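Local coordinates for ParB domain protein nuclease (PDB 5K5D), which probably acts in archaeal DNA partition as a ParB-type segregation protein and may have nuclease activity, at residues Y9-V14 against K78-D83; I52-Y57 against D83-Q88; D22-T27 against K92-I97. The protein carries 4 engineered substitutions. All coordinates share one frame; numbering follows the deposited sequence.

Contact 1: residues Y9-V14 against K78-D83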
loop_
_atom_site.group_PDB
_atom_site.type_symbol
_atom_site.label_atom_id
_atom_site.label_comp_id
_atom_site.label_asym_id
_atom_site.label_seq_id
_atom_site.Cartn_x
_atom_site.Cartn_y
_atom_site.Cartn_z
ATOM N N TYR B 9 -12.660 -16.666 13.596
ATOM C CA TYR B 9 -11.403 -17.271 13.995
ATOM C C TYR B 9 -11.474 -17.831 15.404
ATOM O O TYR B 9 -12.385 -17.522 16.171
ATOM C CB TYR B 9 -10.259 -16.257 13.893
ATOM C CG TYR B 9 -10.358 -15.123 14.882
ATOM C CD1 TYR B 9 -9.881 -15.265 16.180
ATOM C CD2 TYR B 9 -10.929 -13.909 14.521
ATOM C CE1 TYR B 9 -9.974 -14.229 17.091
ATOM C CE2 TYR B 9 -11.021 -12.866 15.424
ATOM C CZ TYR B 9 -10.542 -13.032 16.708
ATOM O OH TYR B 9 -10.630 -11.996 17.612
ATOM N N THR B 10 -10.497 -18.660 15.739
ATOM C CA THR B 10 -10.393 -19.207 17.075
ATOM C C THR B 10 -8.979 -18.978 17.596
ATOM O O THR B 10 -8.030 -18.850 16.816
ATOM C CB THR B 10 -10.754 -20.702 17.094
ATOM O OG1 THR B 10 -9.971 -21.398 16.118
ATOM C CG2 THR B 10 -12.227 -20.893 16.759
ATOM N N GLU B 11 -8.847 -18.898 18.913
ATOM C CA GLU B 11 -7.557 -18.642 19.533
ATOM C C GLU B 11 -6.926 -19.965 19.939
ATOM O O GLU B 11 -7.545 -20.759 20.646
ATOM C CB GLU B 11 -7.730 -17.732 20.752
ATOM C CG GLU B 11 -6.590 -16.745 20.979
ATOM C CD GLU B 11 -5.363 -17.385 21.603
ATOM O OE1 GLU B 11 -5.460 -18.539 22.069
ATOM O OE2 GLU B 11 -4.301 -16.729 21.631
ATOM N N GLU B 12 -5.705 -20.214 19.478
ATOM C CA GLU B 12 -5.013 -21.447 19.835
ATOM C C GLU B 12 -3.499 -21.290 19.891
ATOM O O GLU B 12 -2.935 -20.346 19.338
ATOM C CB GLU B 12 -5.397 -22.589 18.886
ATOM C CG GLU B 12 -5.115 -22.325 17.424
ATOM C CD GLU B 12 -5.455 -23.519 16.548
ATOM O OE1 GLU B 12 -4.562 -24.358 16.310
ATOM O OE2 GLU B 12 -6.616 -23.623 16.097
ATOM N N VAL B 13 -2.854 -22.226 20.578
ATOM C CA VAL B 13 -1.405 -22.248 20.680
ATOM C C VAL B 13 -0.860 -23.428 19.897
ATOM O O VAL B 13 -1.389 -24.537 19.974
ATOM C CB VAL B 13 -0.938 -22.361 22.133
ATOM C CG1 VAL B 13 0.582 -22.366 22.196
ATOM C CG2 VAL B 13 -1.506 -21.221 22.955
ATOM N N VAL B 14 0.202 -23.182 19.141
ATOM C CA VAL B 14 0.777 -24.206 18.287
ATOM C C VAL B 14 2.294 -24.169 18.366
ATOM O O VAL B 14 2.873 -23.169 18.794
ATOM C CB VAL B 14 0.353 -24.001 16.823
ATOM C CG1 VAL B 14 -1.147 -24.186 16.679
ATOM C CG2 VAL B 14 0.770 -22.626 16.344
ATOM N N LYS B 78 1.119 -18.202 20.223
ATOM C CA LYS B 78 -0.316 -17.973 20.241
ATOM C C LYS B 78 -0.730 -17.375 18.903
ATOM O O LYS B 78 -0.090 -16.448 18.408
ATOM C CB LYS B 78 -0.675 -17.013 21.379
ATOM C CG LYS B 78 -0.209 -17.476 22.756
ATOM C CD LYS B 78 0.274 -16.315 23.636
ATOM C CE LYS B 78 -0.852 -15.381 24.049
ATOM N NZ LYS B 78 -1.362 -14.555 22.915
ATOM N N ILE B 79 -1.791 -17.911 18.309
ATOM C CA ILE B 79 -2.274 -17.397 17.035
ATOM C C ILE B 79 -3.792 -17.230 16.992
ATOM O O ILE B 79 -4.524 -17.743 17.846
ATOM C CB ILE B 79 -1.846 -18.296 15.850
ATOM C CG1 ILE B 79 -2.547 -19.655 15.915
ATOM C CG2 ILE B 79 -0.337 -18.461 15.818
ATOM C CD1 ILE B 79 -2.285 -20.540 14.701
ATOM N N LEU B 80 -4.252 -16.485 15.993
ATOM C CA LEU B 80 -5.661 -16.460 15.647
ATOM C C LEU B 80 -5.827 -17.213 14.331
ATOM O O LEU B 80 -5.474 -16.704 13.263
ATOM C CB LEU B 80 -6.170 -15.024 15.514
ATOM C CG LEU B 80 -6.058 -14.142 16.760
ATOM C CD1 LEU B 80 -6.739 -12.797 16.536
ATOM C CD2 LEU B 80 -6.651 -14.842 17.968
ATOM N N LYS B 81 -6.337 -18.439 14.417
ATOM C CA LYS B 81 -6.598 -19.239 13.231
ATOM C C LYS B 81 -7.970 -18.896 12.665
ATOM O O LYS B 81 -9.003 -19.203 13.267
ATOM C CB LYS B 81 -6.516 -20.734 13.545
ATOM C CG LYS B 81 -6.523 -21.614 12.307
ATOM C CD LYS B 81 -6.438 -23.092 12.656
ATOM C CE LYS B 81 -7.733 -23.590 13.271
ATOM N NZ LYS B 81 -7.655 -25.043 13.593
ATOM N N TYR B 82 -7.968 -18.245 11.510
ATOM C CA TYR B 82 -9.196 -17.873 10.831
ATOM C C TYR B 82 -9.696 -19.029 9.981
ATOM O O TYR B 82 -8.907 -19.821 9.467
ATOM C CB TYR B 82 -8.968 -16.640 9.963
ATOM C CG TYR B 82 -8.920 -15.368 10.757
ATOM C CD1 TYR B 82 -7.822 -15.061 11.552
ATOM C CD2 TYR B 82 -9.975 -14.468 10.718
ATOM C CE1 TYR B 82 -7.781 -13.889 12.289
ATOM C CE2 TYR B 82 -9.941 -13.296 11.452
ATOM C CZ TYR B 82 -8.844 -13.015 12.234
ATOM O OH TYR B 82 -8.815 -11.853 12.962
ATOM N N ASP B 83 -11.014 -19.114 9.831
ATOM C CA ASP B 83 -11.622 -20.243 9.151
ATOM C C ASP B 83 -11.774 -20.011 7.654
ATOM O O ASP B 83 -12.876 -20.032 7.118
ATOM C CB ASP B 83 -12.977 -20.568 9.769
ATOM C CG ASP B 83 -13.603 -21.802 9.165
ATOM O OD1 ASP B 83 -12.848 -22.743 8.848
ATOM O OD2 ASP B 83 -14.841 -21.825 8.997
#
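Tyr9 pairs with Tyr82 at a non-hydrogen-bonded position of two antiparallel strands, the first of five paired positions that run on to Val13 and Lys78. Four backbone hydrogen bonds join the strands, two at Thr10–Lys81 and two at Glu12–Ile79. Ile79 N reaches Glu12 O at 2.9 Å, with a nearly straight N-H...O angle of 168°.

The aromatic and apolar contacts gather round Tyr9. Its CB sits over the centre of the Tyr82 ring, 3.5 Å from the centroid, a CH-pi contact. The two rings run side by side, but their planes meet obliquely at 40°. A chi1 of 67° puts Tyr9 CG between the backbone N and the carbonyl carbon; the side chain lies alongside both Tyr82 and Leu80. Leu80 CD1 comes over a face of the Tyr9 ring, 4.0 Å from its centroid. Leu80 CD2 also touches Glu11 CG at 3.6 Å.

Charged contacts flank this. Glu12 OE2 forms a salt bridge with Lys81 NZ at 3.1 Å, but the hydrogen bond in it is weak. Tyr57 OH bonds both Glu12 OE1 and Lys81 NZ, tying the pair together. Glu11 OE2 and Lys78 NZ make only a long salt bridge of 3.9 Å.

Strand 9-15 is an outermost strand of the four-stranded mixed sheet. Strand 76-82 is the next strand inward, with strand 51-53 parallel on its other flank. Tyr82 and Leu80 both pack on Ile52.

Contact 2: residues I52-Y57 against D83-Q88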
loop_
_atom_site.group_PDB
_atom_site.type_symbol
_atom_site.label_atom_id
_atom_site.label_comp_id
_atom_site.label_asym_id
_atom_site.label_seq_id
_atom_site.Cartn_x
_atom_site.Cartn_y
_atom_site.Cartn_z
ATOM N N ILE B 52 -1.467 -13.875 13.166
ATOM C CA ILE B 52 -2.641 -14.113 12.337
ATOM C C ILE B 52 -2.373 -15.198 11.303
ATOM O O ILE B 52 -1.515 -15.047 10.436
ATOM C CB ILE B 52 -3.055 -12.836 11.595
ATOM C CG1 ILE B 52 -3.269 -11.685 12.584
ATOM C CG2 ILE B 52 -4.278 -13.097 10.745
ATOM C CD1 ILE B 52 -4.268 -11.984 13.669
ATOM N N ALA B 53 -3.117 -16.293 11.391
ATOM C CA ALA B 53 -2.929 -17.403 10.468
ATOM C C ALA B 53 -4.264 -17.877 9.917
ATOM O O ALA B 53 -5.319 -17.621 10.504
ATOM C CB ALA B 53 -2.209 -18.546 11.154
ATOM N N ASP B 54 -4.217 -18.568 8.784
ATOM C CA ASP B 54 -5.437 -19.113 8.212
ATOM C C ASP B 54 -5.686 -20.539 8.702
ATOM O O ASP B 54 -5.017 -21.031 9.614
ATOM C CB ASP B 54 -5.410 -19.052 6.679
ATOM C CG ASP B 54 -4.531 -20.128 6.059
ATOM O OD1 ASP B 54 -3.999 -20.993 6.795
ATOM O OD2 ASP B 54 -4.389 -20.115 4.818
ATOM N N ARG B 55 -6.658 -21.191 8.078
ATOM C CA ARG B 55 -7.078 -22.532 8.449
ATOM C C ARG B 55 -5.930 -23.539 8.420
ATOM O O ARG B 55 -5.812 -24.380 9.306
ATOM C CB ARG B 55 -8.186 -22.974 7.497
ATOM C CG ARG B 55 -8.986 -24.154 7.969
ATOM C CD ARG B 55 -10.387 -24.078 7.390
ATOM N NE ARG B 55 -10.392 -24.093 5.931
ATOM C CZ ARG B 55 -11.310 -23.487 5.186
ATOM N NH1 ARG B 55 -12.284 -22.799 5.763
ATOM N NH2 ARG B 55 -11.250 -23.559 3.864
ATOM N N ASN B 56 -5.088 -23.451 7.398
ATOM C CA ASN B 56 -3.982 -24.390 7.241
ATOM C C ASN B 56 -2.684 -23.866 7.844
ATOM O O ASN B 56 -1.599 -24.347 7.518
ATOM C CB ASN B 56 -3.751 -24.704 5.761
ATOM C CG ASN B 56 -4.967 -25.324 5.101
ATOM O OD1 ASN B 56 -5.650 -26.159 5.695
ATOM N ND2 ASN B 56 -5.254 -24.901 3.875
ATOM N N TYR B 57 -2.805 -22.879 8.723
ATOM C CA TYR B 57 -1.659 -22.385 9.479
ATOM C C TYR B 57 -0.655 -21.667 8.586
ATOM O O TYR B 57 0.543 -21.643 8.865
ATOM C CB TYR B 57 -1.012 -23.525 10.272
ATOM C CG TYR B 57 -1.982 -24.162 11.243
ATOM C CD1 TYR B 57 -2.705 -25.296 10.892
ATOM C CD2 TYR B 57 -2.202 -23.606 12.497
ATOM C CE1 TYR B 57 -3.605 -25.867 11.770
ATOM C CE2 TYR B 57 -3.099 -24.169 13.381
ATOM C CZ TYR B 57 -3.800 -25.298 13.012
ATOM O OH TYR B 57 -4.697 -25.857 13.892
ATOM N N ASP B 83 -11.014 -19.114 9.831
ATOM C CA ASP B 83 -11.622 -20.243 9.151
ATOM C C ASP B 83 -11.774 -20.011 7.654
ATOM O O ASP B 83 -12.876 -20.032 7.118
ATOM C CB ASP B 83 -12.977 -20.568 9.769
ATOM C CG ASP B 83 -13.603 -21.802 9.165
ATOM O OD1 ASP B 83 -12.848 -22.743 8.848
ATOM O OD2 ASP B 83 -14.841 -21.825 8.997
ATOM N N PHE B 84 -10.657 -19.788 6.982
ATOM C CA PHE B 84 -10.676 -19.646 5.535
ATOM C C PHE B 84 -9.327 -20.046 4.963
ATOM O O PHE B 84 -8.315 -20.019 5.661
ATOM C CB PHE B 84 -11.035 -18.217 5.126
ATOM C CG PHE B 84 -9.903 -17.240 5.271
ATOM C CD1 PHE B 84 -9.692 -16.574 6.468
ATOM C CD2 PHE B 84 -9.057 -16.980 4.207
ATOM C CE1 PHE B 84 -8.659 -15.672 6.603
ATOM C CE2 PHE B 84 -8.020 -16.077 4.336
ATOM C CZ PHE B 84 -7.822 -15.423 5.537
ATOM N N ASP B 85 -9.327 -20.438 3.696
ATOM C CA ASP B 85 -8.110 -20.845 3.016
ATOM C C ASP B 85 -7.552 -19.645 2.264
ATOM O O ASP B 85 -8.131 -19.202 1.273
ATOM C CB ASP B 85 -8.411 -21.994 2.053
ATOM C CG ASP B 85 -7.161 -22.650 1.517
ATOM O OD1 ASP B 85 -6.148 -21.946 1.326
ATOM O OD2 ASP B 85 -7.194 -23.879 1.287
ATOM N N SER B 86 -6.434 -19.116 2.751
ATOM C CA SER B 86 -5.827 -17.926 2.164
ATOM C C SER B 86 -5.397 -18.164 0.723
ATOM O O SER B 86 -5.264 -17.220 -0.054
ATOM C CB SER B 86 -4.619 -17.479 2.984
ATOM O OG SER B 86 -3.555 -18.406 2.861
ATOM N N GLN B 87 -5.175 -19.429 0.373
ATOM C CA GLN B 87 -4.746 -19.779 -0.980
ATOM C C GLN B 87 -5.912 -19.772 -1.961
ATOM O O GLN B 87 -5.712 -19.827 -3.172
ATOM C CB GLN B 87 -4.042 -21.138 -0.999
ATOM C CG GLN B 87 -2.730 -21.168 -0.229
ATOM C CD GLN B 87 -1.688 -20.218 -0.798
ATOM O OE1 GLN B 87 -1.187 -19.335 -0.097
ATOM N NE2 GLN B 87 -1.352 -20.398 -2.074
ATOM N N GLN B 88 -7.129 -19.700 -1.431
ATOM C CA GLN B 88 -8.319 -19.636 -2.267
ATOM C C GLN B 88 -9.060 -18.317 -2.079
ATOM O O GLN B 88 -9.536 -17.721 -3.045
ATOM C CB GLN B 88 -9.245 -20.818 -1.984
ATOM C CG GLN B 88 -8.656 -22.166 -2.375
ATOM C CD GLN B 88 -9.674 -23.285 -2.311
ATOM O OE1 GLN B 88 -10.478 -23.462 -3.227
ATOM N NE2 GLN B 88 -9.648 -24.048 -1.224
HETATM O O HOH W 1 -8.613 -25.616 2.867
#
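Arg55 N donates to Phe84 O at 3.2 Å, in a nearly straight bond of 172°. This backbone link joins a type I beta turn, Asp54 to Tyr57, to the irregular 83-88 segment. The turn is closed by Tyr57 N bonding to Asp54 O. The CA atoms come nearest at Arg55 and Asp83, 5.1 Å apart.

Asp54 grips Ser86. Its OD2 takes two bonds from Ser86, one from OG at 2.7 Å and one from the backbone N at 3.1 Å. The two donors reach OD2 on its anti side, from opposite faces of the carboxylate plane. This double grip would probably limit rotation of the carboxylate. Asp54 OD1 receives Val58 N, so both oxygens have partners.

The turn links strand 51-53 to strand 59-61, while 83-88 leads from strand 76-82 to helix 90-99. The contact thus joins a hairpin connection to a strand-to-helix loop in the ParB-like N-terminal region. Within that loop, Asp85 OD1 accepts from Gln87 N in an Asx turn.

Arg55 lies across the loop backbone. One face of its guanidinium meets Phe84 CA and Asp85 N, both offset toward the rim. NH1 forms a salt bridge with Asp83 OD1 at 3.1 Å. NH1 lies above the Asp83 carboxylate plane, although OD1 is close to the guanidinium plane. A water donates to Asp85 OD2 at 2.7 Å and weakly accepts from Arg55 NH2. Asn56 ND2 lies 3.4 Å from Asp85 OD2.

Contact 3: residues D22-T27 against K92-I97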
loop_
_atom_site.group_PDB
_atom_site.type_symbol
_atom_site.label_atom_id
_atom_site.label_comp_id
_atom_site.label_asym_id
_atom_site.label_seq_id
_atom_site.Cartn_x
_atom_site.Cartn_y
_atom_site.Cartn_z
ATOM N N ASP B 22 3.985 -17.562 3.629
ATOM C CA ASP B 22 3.615 -17.269 2.256
ATOM C C ASP B 22 4.462 -16.090 1.811
ATOM O O ASP B 22 4.380 -15.004 2.387
ATOM C CB ASP B 22 2.132 -16.910 2.176
ATOM C CG ASP B 22 1.669 -16.652 0.759
ATOM O OD1 ASP B 22 0.970 -17.516 0.192
ATOM O OD2 ASP B 22 2.006 -15.583 0.212
ATOM N N ASP B 23 5.285 -16.300 0.793
ATOM C CA ASP B 23 6.281 -15.299 0.432
ATOM C C ASP B 23 5.666 -13.965 0.020
ATOM O O ASP B 23 6.299 -12.918 0.150
ATOM C CB ASP B 23 7.220 -15.823 -0.650
ATOM C CG ASP B 23 8.673 -15.592 -0.304
ATOM O OD1 ASP B 23 9.229 -14.553 -0.724
ATOM O OD2 ASP B 23 9.250 -16.441 0.412
ATOM N N GLU B 24 4.427 -13.998 -0.459
ATOM C CA GLU B 24 3.747 -12.766 -0.822
ATOM C C GLU B 24 3.357 -11.993 0.429
ATOM O O GLU B 24 3.619 -10.797 0.532
ATOM C CB GLU B 24 2.505 -13.040 -1.671
ATOM C CG GLU B 24 1.944 -11.785 -2.321
ATOM C CD GLU B 24 0.439 -11.818 -2.471
ATOM O OE1 GLU B 24 -0.242 -12.271 -1.528
ATOM O OE2 GLU B 24 -0.066 -11.390 -3.531
ATOM N N PHE B 25 2.721 -12.676 1.374
ATOM C CA PHE B 25 2.316 -12.034 2.618
ATOM C C PHE B 25 3.548 -11.577 3.373
ATOM O O PHE B 25 3.528 -10.559 4.067
ATOM C CB PHE B 25 1.498 -12.992 3.481
ATOM C CG PHE B 25 0.257 -13.500 2.808
ATOM C CD1 PHE B 25 -0.287 -14.728 3.155
ATOM C CD2 PHE B 25 -0.366 -12.751 1.820
ATOM C CE1 PHE B 25 -1.429 -15.198 2.531
ATOM C CE2 PHE B 25 -1.509 -13.215 1.192
ATOM C CZ PHE B 25 -2.040 -14.440 1.546
ATOM N N LYS B 26 4.624 -12.337 3.218
ATOM C CA LYS B 26 5.882 -12.051 3.895
ATOM C C LYS B 26 6.452 -10.702 3.480
ATOM O O LYS B 26 7.167 -10.062 4.249
ATOM C CB LYS B 26 6.900 -13.151 3.601
ATOM C CG LYS B 26 8.271 -12.914 4.210
ATOM C CD LYS B 26 9.200 -14.076 3.897
ATOM C CE LYS B 26 10.507 -13.965 4.661
ATOM N NZ LYS B 26 11.385 -15.142 4.411
ATOM N N THR B 27 6.121 -10.265 2.270
ATOM C CA THR B 27 6.683 -9.035 1.734
ATOM C C THR B 27 5.639 -7.958 1.476
ATOM O O THR B 27 5.951 -6.926 0.890
ATOM C CB THR B 27 7.455 -9.296 0.429
ATOM O OG1 THR B 27 6.544 -9.733 -0.590
ATOM C CG2 THR B 27 8.531 -10.356 0.654
ATOM N N LYS B 92 -9.430 -12.219 1.593
ATOM C CA LYS B 92 -9.577 -12.190 3.043
ATOM C C LYS B 92 -8.239 -11.980 3.752
ATOM O O LYS B 92 -8.161 -11.245 4.737
ATOM C CB LYS B 92 -10.266 -13.457 3.544
ATOM C CG LYS B 92 -11.758 -13.511 3.238
ATOM C CD LYS B 92 -12.368 -14.802 3.745
ATOM C CE LYS B 92 -13.887 -14.758 3.693
ATOM N NZ LYS B 92 -14.395 -14.556 2.311
ATOM N N ALA B 93 -7.187 -12.620 3.249
ATOM C CA ALA B 93 -5.852 -12.436 3.814
ATOM C C ALA B 93 -5.407 -10.995 3.601
ATOM O O ALA B 93 -4.854 -10.362 4.499
ATOM C CB ALA B 93 -4.862 -13.400 3.184
ATOM N N TYR B 94 -5.661 -10.490 2.399
ATOM C CA TYR B 94 -5.384 -9.102 2.060
ATOM C C TYR B 94 -6.037 -8.128 3.035
ATOM O O TYR B 94 -5.426 -7.139 3.439
ATOM C CB TYR B 94 -5.855 -8.807 0.639
ATOM C CG TYR B 94 -5.069 -9.546 -0.417
ATOM C CD1 TYR B 94 -5.685 -10.027 -1.565
ATOM C CD2 TYR B 94 -3.709 -9.765 -0.261
ATOM C CE1 TYR B 94 -4.963 -10.707 -2.527
ATOM C CE2 TYR B 94 -2.981 -10.439 -1.217
ATOM C CZ TYR B 94 -3.611 -10.908 -2.347
ATOM O OH TYR B 94 -2.881 -11.579 -3.297
ATOM N N GLU B 95 -7.278 -8.411 3.418
ATOM C CA GLU B 95 -8.014 -7.507 4.296
ATOM C C GLU B 95 -7.437 -7.509 5.701
ATOM O O GLU B 95 -7.304 -6.457 6.328
ATOM C CB GLU B 95 -9.506 -7.848 4.301
ATOM C CG GLU B 95 -10.193 -7.447 3.004
ATOM C CD GLU B 95 -11.401 -8.301 2.674
ATOM O OE1 GLU B 95 -12.026 -8.854 3.606
ATOM O OE2 GLU B 95 -11.719 -8.421 1.471
ATOM N N LEU B 96 -7.081 -8.695 6.184
ATOM C CA LEU B 96 -6.457 -8.831 7.493
ATOM C C LEU B 96 -5.140 -8.070 7.567
ATOM O O LEU B 96 -4.893 -7.345 8.525
ATOM C CB LEU B 96 -6.249 -10.303 7.840
ATOM C CG LEU B 96 -7.551 -11.047 8.126
ATOM C CD1 LEU B 96 -7.291 -12.522 8.390
ATOM C CD2 LEU B 96 -8.263 -10.396 9.305
ATOM N N ILE B 97 -4.298 -8.226 6.550
ATOM C CA ILE B 97 -3.006 -7.557 6.532
ATOM C C ILE B 97 -3.174 -6.044 6.583
ATOM O O ILE B 97 -2.368 -5.343 7.195
ATOM C CB ILE B 97 -2.178 -7.933 5.289
ATOM C CG1 ILE B 97 -1.730 -9.397 5.357
ATOM C CG2 ILE B 97 -0.959 -7.023 5.169
ATOM C CD1 ILE B 97 -1.135 -9.912 4.056
#
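Tyr94 OH donates to Glu24 OE2 at 2.8 Å. Glu24 OE2 accepts with its syn lone pair. The two side chains cross at about a right angle. Glu24 OE1 sits at the edge of the Tyr94 ring, 3.3 Å from CE2. Glu24 CG is anti to the backbone N (chi1 -167°), which starts the chain on its way to this edge.

Phe25 supplies the apolar half. Its CZ meets Ala93 CB at 3.4 Å. Its CD2 touches Ile97 CD1 at 3.7 Å. Tyr94 CE2 lies at the edge of the Phe25 ring, 4.0 Å from CE2 of Phe25.

These contacts seat the short, weakly bonded helix 23-26 against helix 90-99 in the ParB-like N-terminal region. Asp22 is the N-cap of the short helix. Its OD2 accepts from Glu24 N at 3.0 Å and from Phe25 N at 3.2 Å. The two donors come from opposite faces of the carboxylate plane. The cap thus holds the backbone of both residues that reach across.

Farther out, Arg90 bridges Glu24 OE1 and Asp22 OD1, and Arg122 from helix 109-128 pairs with Glu24 OE2. An alanine at Glu24 would probably leave Tyr94 OH without this acceptor, Arg122 without this carboxylate, and Arg90 with only Asp22 of the two. On the apolar side, Phe25 also packs on Tyr63, while Ala93 and Ile97 rest on Ile60.

Overall arrangement
The three contacts lie on one side of the chain's centre, within the ParB-like N-terminal region. Contacts 1 and 2 have centres about 10 Å apart and share Asp83, where strand 76-82 gives way to a loop. They also meet at Tyr82 N and Ala53 O, 2.9 Å apart and probably hydrogen-bonded. Contacts 2 and 3 are likewise about 10 Å apart between centres. There Phe84 CE2 packs on Lys92 CB at 3.5 Å. Contacts 1 and 3 are farther apart, with centres about 16 Å apart, and touch through Tyr82 and Leu96. A citric acid molecule, probably from the crystallisation liquor, lies about 5 Å from the Ile97 side chain.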